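Local coordinates for periplasmic binding protein (Veillonella parvula, PDB 4N01) that probably captures a solute, perhaps a metal chelate, in the periplasm between its two alpha/beta lobes and delivers it to a membrane transporter, at residues V44-T49 with G176-V181; Q71-M76 with F127-P132; I154-L159 with F169-K174. All coordinates share one frame; numbering follows the deposited sequence.

Interaction 1: residues V44-T49 with G176-V181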
loop_
_atom_site.group_PDB
_atom_site.type_symbol
_atom_site.label_atom_id
_atom_site.label_comp_id
_atom_site.label_asym_id
_atom_site.label_seq_id
_atom_site.Cartn_x
_atom_site.Cartn_y
_atom_site.Cartn_z
ATOM N N VAL A 44 -17.628 15.538 -10.329
ATOM C CA VAL A 44 -16.349 15.196 -9.749
ATOM C C VAL A 44 -15.500 14.763 -10.936
ATOM O O VAL A 44 -15.889 13.876 -11.695
ATOM C CB VAL A 44 -16.495 14.066 -8.721
ATOM C CG1 VAL A 44 -15.128 13.628 -8.190
ATOM C CG2 VAL A 44 -17.391 14.533 -7.575
ATOM N N THR A 45 -14.367 15.427 -11.134
ATOM C CA THR A 45 -13.574 15.209 -12.340
ATOM C C THR A 45 -12.138 14.820 -12.017
ATOM O O THR A 45 -11.595 15.184 -10.966
ATOM C CB THR A 45 -13.561 16.459 -13.236
ATOM O OG1 THR A 45 -12.928 17.542 -12.540
ATOM C CG2 THR A 45 -14.987 16.863 -13.623
ATOM N N TRP A 46 -11.520 14.070 -12.923
ATOM C CA TRP A 46 -10.120 13.684 -12.760
ATOM C C TRP A 46 -9.569 13.218 -14.099
ATOM O O TRP A 46 -10.322 13.096 -15.063
ATOM C CB TRP A 46 -9.962 12.594 -11.687
ATOM C CG TRP A 46 -10.456 11.220 -12.080
ATOM C CD1 TRP A 46 -9.699 10.181 -12.562
ATOM C CD2 TRP A 46 -11.801 10.727 -12.000
ATOM N NE1 TRP A 46 -10.491 9.084 -12.793
ATOM C CE2 TRP A 46 -11.790 9.390 -12.451
ATOM C CE3 TRP A 46 -13.025 11.285 -11.587
ATOM C CZ2 TRP A 46 -12.939 8.599 -12.499
ATOM C CZ3 TRP A 46 -14.177 10.503 -11.641
ATOM C CH2 TRP A 46 -14.125 9.174 -12.100
ATOM N N SER A 47 -8.261 12.975 -14.156
ATOM C CA SER A 47 -7.603 12.493 -15.373
ATOM C C SER A 47 -6.688 11.313 -15.065
ATOM O O SER A 47 -6.113 11.232 -13.977
ATOM C CB SER A 47 -6.740 13.601 -16.003
ATOM O OG SER A 47 -7.530 14.700 -16.418
ATOM N N GLU A 48 -6.537 10.411 -16.032
ATOM C CA GLU A 48 -5.499 9.382 -15.964
ATOM C C GLU A 48 -4.777 9.296 -17.309
ATOM O O GLU A 48 -5.325 9.691 -18.339
ATOM C CB GLU A 48 -6.085 8.007 -15.598
ATOM C CG GLU A 48 -6.968 7.980 -14.349
ATOM C CD GLU A 48 -6.205 8.256 -13.065
ATOM O OE1 GLU A 48 -4.951 8.208 -13.065
ATOM O OE2 GLU A 48 -6.864 8.524 -12.032
ATOM N N THR A 49 -3.551 8.779 -17.298
ATOM C CA THR A 49 -2.777 8.627 -18.527
ATOM C C THR A 49 -2.279 7.195 -18.667
ATOM O O THR A 49 -1.649 6.660 -17.753
ATOM C CB THR A 49 -1.588 9.597 -18.567
ATOM O OG1 THR A 49 -2.082 10.945 -18.597
ATOM C CG2 THR A 49 -0.731 9.348 -19.811
ATOM N N GLY A 176 -14.013 9.163 -1.890
ATOM C CA GLY A 176 -15.240 9.548 -1.214
ATOM C C GLY A 176 -16.092 10.483 -2.057
ATOM O O GLY A 176 -17.297 10.273 -2.182
ATOM N N GLU A 177 -15.477 11.515 -2.638
ATOM C CA GLU A 177 -16.225 12.449 -3.477
ATOM C C GLU A 177 -16.842 11.739 -4.688
ATOM O O GLU A 177 -18.000 11.978 -5.029
ATOM C CB GLU A 177 -15.324 13.605 -3.923
ATOM C CG GLU A 177 -14.910 14.520 -2.772
ATOM C CD GLU A 177 -13.845 15.538 -3.157
ATOM O OE1 GLU A 177 -13.048 15.267 -4.089
ATOM O OE2 GLU A 177 -13.790 16.611 -2.513
ATOM N N ILE A 178 -16.070 10.869 -5.334
ATOM C CA ILE A 178 -16.572 10.132 -6.500
ATOM C C ILE A 178 -17.825 9.333 -6.145
ATOM O O ILE A 178 -18.776 9.236 -6.941
ATOM C CB ILE A 178 -15.486 9.169 -7.077
ATOM C CG1 ILE A 178 -14.316 9.964 -7.673
ATOM C CG2 ILE A 178 -16.082 8.266 -8.156
ATOM C CD1 ILE A 178 -13.089 9.093 -8.016
ATOM N N PHE A 179 -17.852 8.790 -4.931
ATOM C CA PHE A 179 -18.952 7.916 -4.538
ATOM C C PHE A 179 -20.010 8.595 -3.682
ATOM O O PHE A 179 -20.871 7.927 -3.114
ATOM C CB PHE A 179 -18.402 6.645 -3.872
ATOM C CG PHE A 179 -17.905 5.633 -4.867
ATOM C CD1 PHE A 179 -18.759 4.638 -5.341
ATOM C CD2 PHE A 179 -16.614 5.713 -5.379
ATOM C CE1 PHE A 179 -18.318 3.720 -6.285
ATOM C CE2 PHE A 179 -16.166 4.806 -6.324
ATOM C CZ PHE A 179 -17.024 3.804 -6.777
ATOM N N GLY A 180 -19.963 9.922 -3.614
ATOM C CA GLY A 180 -20.962 10.674 -2.872
ATOM C C GLY A 180 -20.934 10.434 -1.370
ATOM O O GLY A 180 -21.953 10.608 -0.696
ATOM N N VAL A 181 -19.776 10.042 -0.841
ATOM C CA VAL A 181 -19.624 9.842 0.598
ATOM C C VAL A 181 -18.425 10.608 1.165
ATOM O O VAL A 181 -17.670 10.091 1.996
ATOM C CB VAL A 181 -19.527 8.336 0.966
ATOM C CG1 VAL A 181 -20.827 7.622 0.617
ATOM C CG2 VAL A 181 -18.348 7.673 0.249
#
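Ile-178 meets Val-44 and Trp-46 where an antiparallel hairpin, strands 44-50 and 53-59, packs on the C-terminal end of helix 165-178. The contact is apolar: CG1 of Ile-178 lies 3.8 Å from CG1 of Val-44 and 4.0 Å from CZ3 of Trp-46, and in both pairs the side chains cross at about a right angle. Beyond it, the terminal methyl CD1 of Ile-178 sits over one face of the indole, 4.1 Å from the centroid of the six-membered ring of Trp-46 and 13° off its normal, which defines a CH-pi contact. In Trp-46, chi1 (72°) puts CG between the backbone N and the carbonyl carbon, and chi2 (97°) then turns the benzo half back along the strand toward Val-44. Val-44 divides its branches, CG1 going to Ile-178 and CG2 to the backbone of Glu-177.

Further out, the indole is fixed by a hydrogen bond from NE1 of Trp-46 to Ile-152 O and by the edge-to-face ring of Trp-153. Backbone bonds to Val-59 and Phe-57 hold the strand. The helix ends in a Schellman motif: Val-181 N reaches Gly-176 O at 2.8 Å, Gly-180, with positive phi, donates its N to Glu-177 O at 3.2 Å, and that same Glu-177 O is touched by Val-44 CG2 at 3.7 Å.

Interaction 2: residues Q71-M76 with F127-P132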
loop_
_atom_site.group_PDB
_atom_site.type_symbol
_atom_site.label_atom_id
_atom_site.label_comp_id
_atom_site.label_asym_id
_atom_site.label_seq_id
_atom_site.Cartn_x
_atom_site.Cartn_y
_atom_site.Cartn_z
ATOM N N GLN A 71 -6.011 -5.443 -4.224
ATOM C CA GLN A 71 -6.478 -5.542 -2.848
ATOM C C GLN A 71 -6.489 -4.194 -2.129
ATOM O O GLN A 71 -7.392 -3.922 -1.323
ATOM C CB GLN A 71 -5.658 -6.550 -2.044
ATOM C CG GLN A 71 -6.155 -6.677 -0.610
ATOM C CD GLN A 71 -5.558 -7.860 0.119
ATOM O OE1 GLN A 71 -4.943 -8.742 -0.499
ATOM N NE2 GLN A 71 -5.724 -7.884 1.442
ATOM N N ALA A 72 -5.487 -3.361 -2.415
ATOM C CA ALA A 72 -5.364 -2.068 -1.754
ATOM C C ALA A 72 -6.567 -1.168 -2.047
ATOM O O ALA A 72 -7.142 -0.582 -1.127
ATOM C CB ALA A 72 -4.062 -1.378 -2.137
ATOM N N THR A 73 -6.967 -1.073 -3.312
ATOM C CA THR A 73 -8.147 -0.279 -3.638
ATOM C C THR A 73 -9.432 -0.958 -3.160
ATOM O O THR A 73 -10.411 -0.283 -2.844
ATOM C CB THR A 73 -8.234 0.045 -5.144
ATOM O OG1 THR A 73 -8.106 -1.165 -5.893
ATOM C CG2 THR A 73 -7.122 1.029 -5.556
ATOM N N THR A 74 -9.444 -2.289 -3.098
ATOM C CA THR A 74 -10.587 -2.996 -2.505
ATOM C C THR A 74 -10.784 -2.584 -1.049
ATOM O O THR A 74 -11.909 -2.296 -0.622
ATOM C CB THR A 74 -10.423 -4.524 -2.585
ATOM O OG1 THR A 74 -10.573 -4.945 -3.945
ATOM C CG2 THR A 74 -11.471 -5.241 -1.720
ATOM N N GLU A 75 -9.690 -2.535 -0.292
ATOM C CA GLU A 75 -9.779 -2.133 1.108
ATOM C C GLU A 75 -10.188 -0.672 1.258
ATOM O O GLU A 75 -11.003 -0.350 2.123
ATOM C CB GLU A 75 -8.490 -2.497 1.883
ATOM C CG GLU A 75 -8.296 -4.024 1.903
ATOM C CD GLU A 75 -7.117 -4.524 2.735
ATOM O OE1 GLU A 75 -6.247 -3.713 3.144
ATOM O OE2 GLU A 75 -7.062 -5.758 2.984
HETATM N N MSE A 76 -9.664 0.194 0.391
HETATM C CA MSE A 76 -10.039 1.604 0.411
HETATM C C MSE A 76 -11.533 1.751 0.214
HETATM O O MSE A 76 -12.194 2.489 0.943
HETATM C CB MSE A 76 -9.282 2.385 -0.665
HETATM C CG MSE A 76 -7.805 2.505 -0.340
HETATM SE SE MSE A 76 -6.820 3.288 -1.820
HETATM C CE MSE A 76 -7.620 5.049 -1.796
ATOM N N PHE A 127 -17.052 1.569 -13.474
ATOM C CA PHE A 127 -15.929 2.216 -12.800
ATOM C C PHE A 127 -14.922 1.137 -12.432
ATOM O O PHE A 127 -15.312 0.055 -11.990
ATOM C CB PHE A 127 -16.433 2.914 -11.534
ATOM C CG PHE A 127 -15.353 3.554 -10.694
ATOM C CD1 PHE A 127 -15.035 4.892 -10.856
ATOM C CD2 PHE A 127 -14.687 2.824 -9.714
ATOM C CE1 PHE A 127 -14.054 5.494 -10.067
ATOM C CE2 PHE A 127 -13.704 3.420 -8.914
ATOM C CZ PHE A 127 -13.393 4.759 -9.095
ATOM N N ALA A 128 -13.634 1.420 -12.615
ATOM C CA ALA A 128 -12.602 0.451 -12.246
ATOM C C ALA A 128 -11.469 1.181 -11.570
ATOM O O ALA A 128 -11.158 2.308 -11.948
ATOM C CB ALA A 128 -12.094 -0.289 -13.470
ATOM N N THR A 129 -10.859 0.547 -10.569
ATOM C CA THR A 129 -9.720 1.146 -9.876
ATOM C C THR A 129 -8.736 0.051 -9.487
ATOM O O THR A 129 -9.105 -1.123 -9.440
ATOM C CB THR A 129 -10.168 1.913 -8.612
ATOM O OG1 THR A 129 -9.029 2.547 -8.002
ATOM C CG2 THR A 129 -10.812 0.957 -7.610
ATOM N N GLY A 130 -7.487 0.428 -9.219
ATOM C CA GLY A 130 -6.447 -0.541 -8.904
ATOM C C GLY A 130 -5.064 0.052 -9.096
ATOM O O GLY A 130 -4.939 1.223 -9.455
ATOM N N TRP A 131 -4.024 -0.741 -8.844
ATOM C CA TRP A 131 -2.671 -0.342 -9.203
ATOM C C TRP A 131 -2.606 -0.175 -10.721
ATOM O O TRP A 131 -3.367 -0.821 -11.446
ATOM C CB TRP A 131 -1.678 -1.402 -8.738
ATOM C CG TRP A 131 -1.387 -1.374 -7.264
ATOM C CD1 TRP A 131 -2.021 -2.090 -6.285
ATOM C CD2 TRP A 131 -0.379 -0.594 -6.600
ATOM N NE1 TRP A 131 -1.468 -1.804 -5.056
ATOM C CE2 TRP A 131 -0.458 -0.892 -5.222
ATOM C CE3 TRP A 131 0.582 0.323 -7.037
ATOM C CZ2 TRP A 131 0.394 -0.304 -4.277
ATOM C CZ3 TRP A 131 1.430 0.903 -6.099
ATOM C CH2 TRP A 131 1.324 0.589 -4.736
ATOM N N PRO A 132 -1.736 0.720 -11.205
ATOM C CA PRO A 132 -1.568 1.002 -12.634
ATOM C C PRO A 132 -1.382 -0.236 -13.507
ATOM O O PRO A 132 -1.929 -0.267 -14.609
ATOM C CB PRO A 132 -0.300 1.861 -12.666
ATOM C CG PRO A 132 -0.354 2.609 -11.389
ATOM C CD PRO A 132 -0.920 1.626 -10.379
HETATM O O HOH W 1 -2.887 -4.226 -3.442
#
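Thr-129 and Thr-73 reach toward each other tip to tip, and their branches interleave. OG1 of Thr-129 lies 3.5 Å from the methyl CG2 of Thr-73, while CG2 of Thr-129 approaches CB of Thr-73 at 3.7 Å. With OG1 of Thr-129 anti to the backbone N (chi1 -177°), CG2 falls between that N and the carbonyl carbon, and both branches face Thr-73. Neither hydroxyl bonds to the other threonine: Thr-129 OG1 is hydrogen-bonded to Trp-153 O, and Thr-73 OG1 to Ser-68 OG and Ser-70 O, so these buried polar atoms are satisfied elsewhere.

At Gly-130 the chain is almost fully extended. Its CA comes within 3.5 Å of Thr-73 OG1, and the two backbones are nearest here, the CA atoms of Thr-73 and Gly-130 being 5.5 Å apart. Gly-130 follows directly on strand 127-129, in the five-stranded parallel sheet of one alpha/beta lobe; that strand lies beside 66-68, and helix 71-79 begins just after the latter. In solute-binding proteins such strand ends and helix starts commonly face the cleft between the lobes, and a glycerol, probably from the crystallisation liquor, lies about 4 Å from the side chain of Trp-131, which is consistent with a pocket here but does not identify a ligand.

Trp-131 turns its indole toward the first turn of the helix. NE1 of Trp-131 passes CB of Ala-72 at 3.9 Å, and a water in the ring plane, at its edge, bridges the two segments. This water accepts from Ala-72 N at 2.9 Å and from Trp-131 NE1 at 3.2 Å, joining a donor at the helix start to the indole N-H. The backbone N of Trp-131 is hydrogen-bonded to Ser-70 OG.

Interaction 3: residues I154-L159 with F169-K174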
loop_
_atom_site.group_PDB
_atom_site.type_symbol
_atom_site.label_atom_id
_atom_site.label_comp_id
_atom_site.label_asym_id
_atom_site.label_seq_id
_atom_site.Cartn_x
_atom_site.Cartn_y
_atom_site.Cartn_z
ATOM N N ILE A 154 -7.211 5.980 -10.421
ATOM C CA ILE A 154 -6.083 5.378 -9.707
ATOM C C ILE A 154 -5.613 6.328 -8.614
ATOM O O ILE A 154 -5.392 7.514 -8.886
ATOM C CB ILE A 154 -4.904 5.120 -10.668
ATOM C CG1 ILE A 154 -5.332 4.130 -11.758
ATOM C CG2 ILE A 154 -3.684 4.589 -9.905
ATOM C CD1 ILE A 154 -4.328 3.999 -12.877
ATOM N N PRO A 155 -5.486 5.824 -7.374
ATOM C CA PRO A 155 -4.966 6.673 -6.293
ATOM C C PRO A 155 -3.638 7.320 -6.691
ATOM O O PRO A 155 -2.737 6.647 -7.218
ATOM C CB PRO A 155 -4.762 5.691 -5.140
ATOM C CG PRO A 155 -5.830 4.624 -5.371
ATOM C CD PRO A 155 -5.894 4.490 -6.894
ATOM N N GLU A 156 -3.524 8.623 -6.462
ATOM C CA GLU A 156 -2.263 9.311 -6.716
ATOM C C GLU A 156 -1.123 8.706 -5.916
ATOM O O GLU A 156 0.036 8.790 -6.328
ATOM C CB GLU A 156 -2.386 10.801 -6.399
ATOM C CG GLU A 156 -3.311 11.557 -7.352
ATOM C CD GLU A 156 -2.749 11.662 -8.762
ATOM O OE1 GLU A 156 -1.516 11.836 -8.902
ATOM O OE2 GLU A 156 -3.542 11.568 -9.727
ATOM N N SER A 157 -1.442 8.098 -4.776
ATOM C CA SER A 157 -0.395 7.557 -3.902
ATOM C C SER A 157 0.289 6.355 -4.555
ATOM O O SER A 157 1.351 5.903 -4.119
ATOM C CB SER A 157 -0.955 7.202 -2.514
ATOM O OG SER A 157 -2.029 6.274 -2.613
HETATM N N MSE A 158 -0.335 5.844 -5.606
HETATM C CA MSE A 158 0.191 4.700 -6.336
HETATM C C MSE A 158 0.841 5.090 -7.661
HETATM O O MSE A 158 1.250 4.220 -8.424
HETATM C CB MSE A 158 -0.940 3.703 -6.611
HETATM C CG MSE A 158 -1.610 3.175 -5.357
HETATM SE SE MSE A 158 -3.093 2.018 -5.859
HETATM C CE MSE A 158 -3.634 1.697 -4.038
ATOM N N LEU A 159 0.953 6.390 -7.924
ATOM C CA LEU A 159 1.396 6.870 -9.238
ATOM C C LEU A 159 2.832 7.377 -9.326
ATOM O O LEU A 159 3.375 7.509 -10.427
ATOM C CB LEU A 159 0.461 7.967 -9.759
ATOM C CG LEU A 159 -0.896 7.454 -10.227
ATOM C CD1 LEU A 159 -1.739 8.592 -10.799
ATOM C CD2 LEU A 159 -0.679 6.375 -11.271
ATOM N N PHE A 169 -4.318 10.232 2.114
ATOM C CA PHE A 169 -5.489 10.886 2.709
ATOM C C PHE A 169 -6.308 11.580 1.621
ATOM O O PHE A 169 -7.528 11.449 1.586
ATOM C CB PHE A 169 -5.075 11.916 3.767
ATOM C CG PHE A 169 -4.578 11.314 5.059
ATOM C CD1 PHE A 169 -4.795 9.972 5.358
ATOM C CD2 PHE A 169 -3.900 12.104 5.984
ATOM C CE1 PHE A 169 -4.347 9.430 6.560
ATOM C CE2 PHE A 169 -3.448 11.572 7.184
ATOM C CZ PHE A 169 -3.674 10.231 7.476
ATOM N N SER A 170 -5.624 12.305 0.741
ATOM C CA SER A 170 -6.294 13.014 -0.343
ATOM C C SER A 170 -7.008 12.043 -1.276
ATOM O O SER A 170 -8.111 12.320 -1.725
ATOM C CB SER A 170 -5.316 13.893 -1.126
ATOM O OG SER A 170 -4.807 14.933 -0.305
ATOM N N ASP A 171 -6.374 10.904 -1.554
ATOM C CA ASP A 171 -6.973 9.861 -2.400
ATOM C C ASP A 171 -8.257 9.324 -1.782
ATOM O O ASP A 171 -9.248 9.086 -2.487
ATOM C CB ASP A 171 -6.021 8.680 -2.603
ATOM C CG ASP A 171 -4.854 9.002 -3.521
ATOM O OD1 ASP A 171 -4.965 9.914 -4.384
ATOM O OD2 ASP A 171 -3.814 8.316 -3.384
HETATM N N MSE A 172 -8.244 9.113 -0.469
HETATM C CA MSE A 172 -9.446 8.636 0.210
HETATM C C MSE A 172 -10.566 9.664 0.096
HETATM O O MSE A 172 -11.722 9.309 -0.116
HETATM C CB MSE A 172 -9.160 8.307 1.675
HETATM C CG MSE A 172 -8.433 6.966 1.857
HETATM SE SE MSE A 172 -9.625 5.455 1.451
HETATM C CE MSE A 172 -10.449 5.254 3.193
ATOM N N ILE A 173 -10.213 10.941 0.231
ATOM C CA ILE A 173 -11.200 12.008 0.096
ATOM C C ILE A 173 -11.785 12.040 -1.315
ATOM O O ILE A 173 -13.006 12.141 -1.496
ATOM C CB ILE A 173 -10.598 13.385 0.428
ATOM C CG1 ILE A 173 -10.078 13.396 1.869
ATOM C CG2 ILE A 173 -11.635 14.482 0.242
ATOM C CD1 ILE A 173 -11.177 13.313 2.912
ATOM N N LYS A 174 -10.907 11.942 -2.311
ATOM C CA LYS A 174 -11.323 11.935 -3.716
ATOM C C LYS A 174 -12.227 10.743 -4.024
ATOM O O LYS A 174 -13.252 10.877 -4.705
ATOM C CB LYS A 174 -10.090 11.883 -4.627
ATOM C CG LYS A 174 -10.397 12.096 -6.105
ATOM C CD LYS A 174 -10.884 13.522 -6.383
ATOM C CE LYS A 174 -10.949 13.771 -7.880
ATOM N NZ LYS A 174 -11.371 15.159 -8.186
#
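A short 3-10 turn, residues 156-158, lies in the loop between strand 151-153 and helix 165-178, and the carboxylate of Asp-171 on that helix receives the backbone N-H groups at its start. Each oxygen takes one amide. Glu-156 N donates to Asp-171 OD1 at 2.8 Å, a bent bond with an N-H...O angle of 139°, which meets the oxygen from above the carboxylate plane. Ser-157 N donates to Asp-171 OD2, also at 2.8 Å and straighter at 152°, using the syn lone pair. The same oxygen is gripped a second time, since Ser-157 OG donates to Asp-171 OD2 at 2.8 Å, nearly along the C-O direction. For this the hydroxyl of Ser-157 stands between its backbone N and carbonyl carbon (chi1 57°), a torsion that brings OG near its own N-H on the side facing the aspartate.

Carbon atoms close round the carboxylate: Pro-155 CB lies 3.3 Å from Asp-171 OD2, and Glu-156 CB lies 3.4 Å from Asp-171 OD1. Three donors on this buried group are likely to stabilise its ionised form. The carboxylate of Glu-156 would probably work against that, but its chain bends at chi2 and OE2 stays 5.8 Å from Asp-171 OD1. Replacing Asp-171 by an alanine would probably leave both turn amides and the serine hydroxyl without their acceptor, and the turn less firmly held to the helix.

Toward helix 71-79, Pro-155 touches Thr-73 and selenomethionine Met-158 touches Ala-72. One turn from Asp-171, Lys-174 NZ is hydrogen-bonded to Thr-45 O of strand 44-50, while selenomethionine Met-172 packs on Trp-188 of helix 182-203.

From the N terminus, segment 44-49 opens the widest loop, which interaction 1 closes 127 residues later at the end of helix 165-178. Interactions 2 and 3 are both nested inside it and follow in series: 71-76 meets 127-132, and only then does 154-159 meet 169-174 in a short local closure. Interactions 1 and 3 share helix 165-178, so that helix is tied to the hairpin and to the loop after strand 151-153. Phe-127 touches Ile-178 and Trp-46, joining interactions 1 and 2; Met-158 packs on Trp-131, joining 2 and 3; and a hydrogen bond from Ile-154 N to Glu-48 OE2 links 1 and 3.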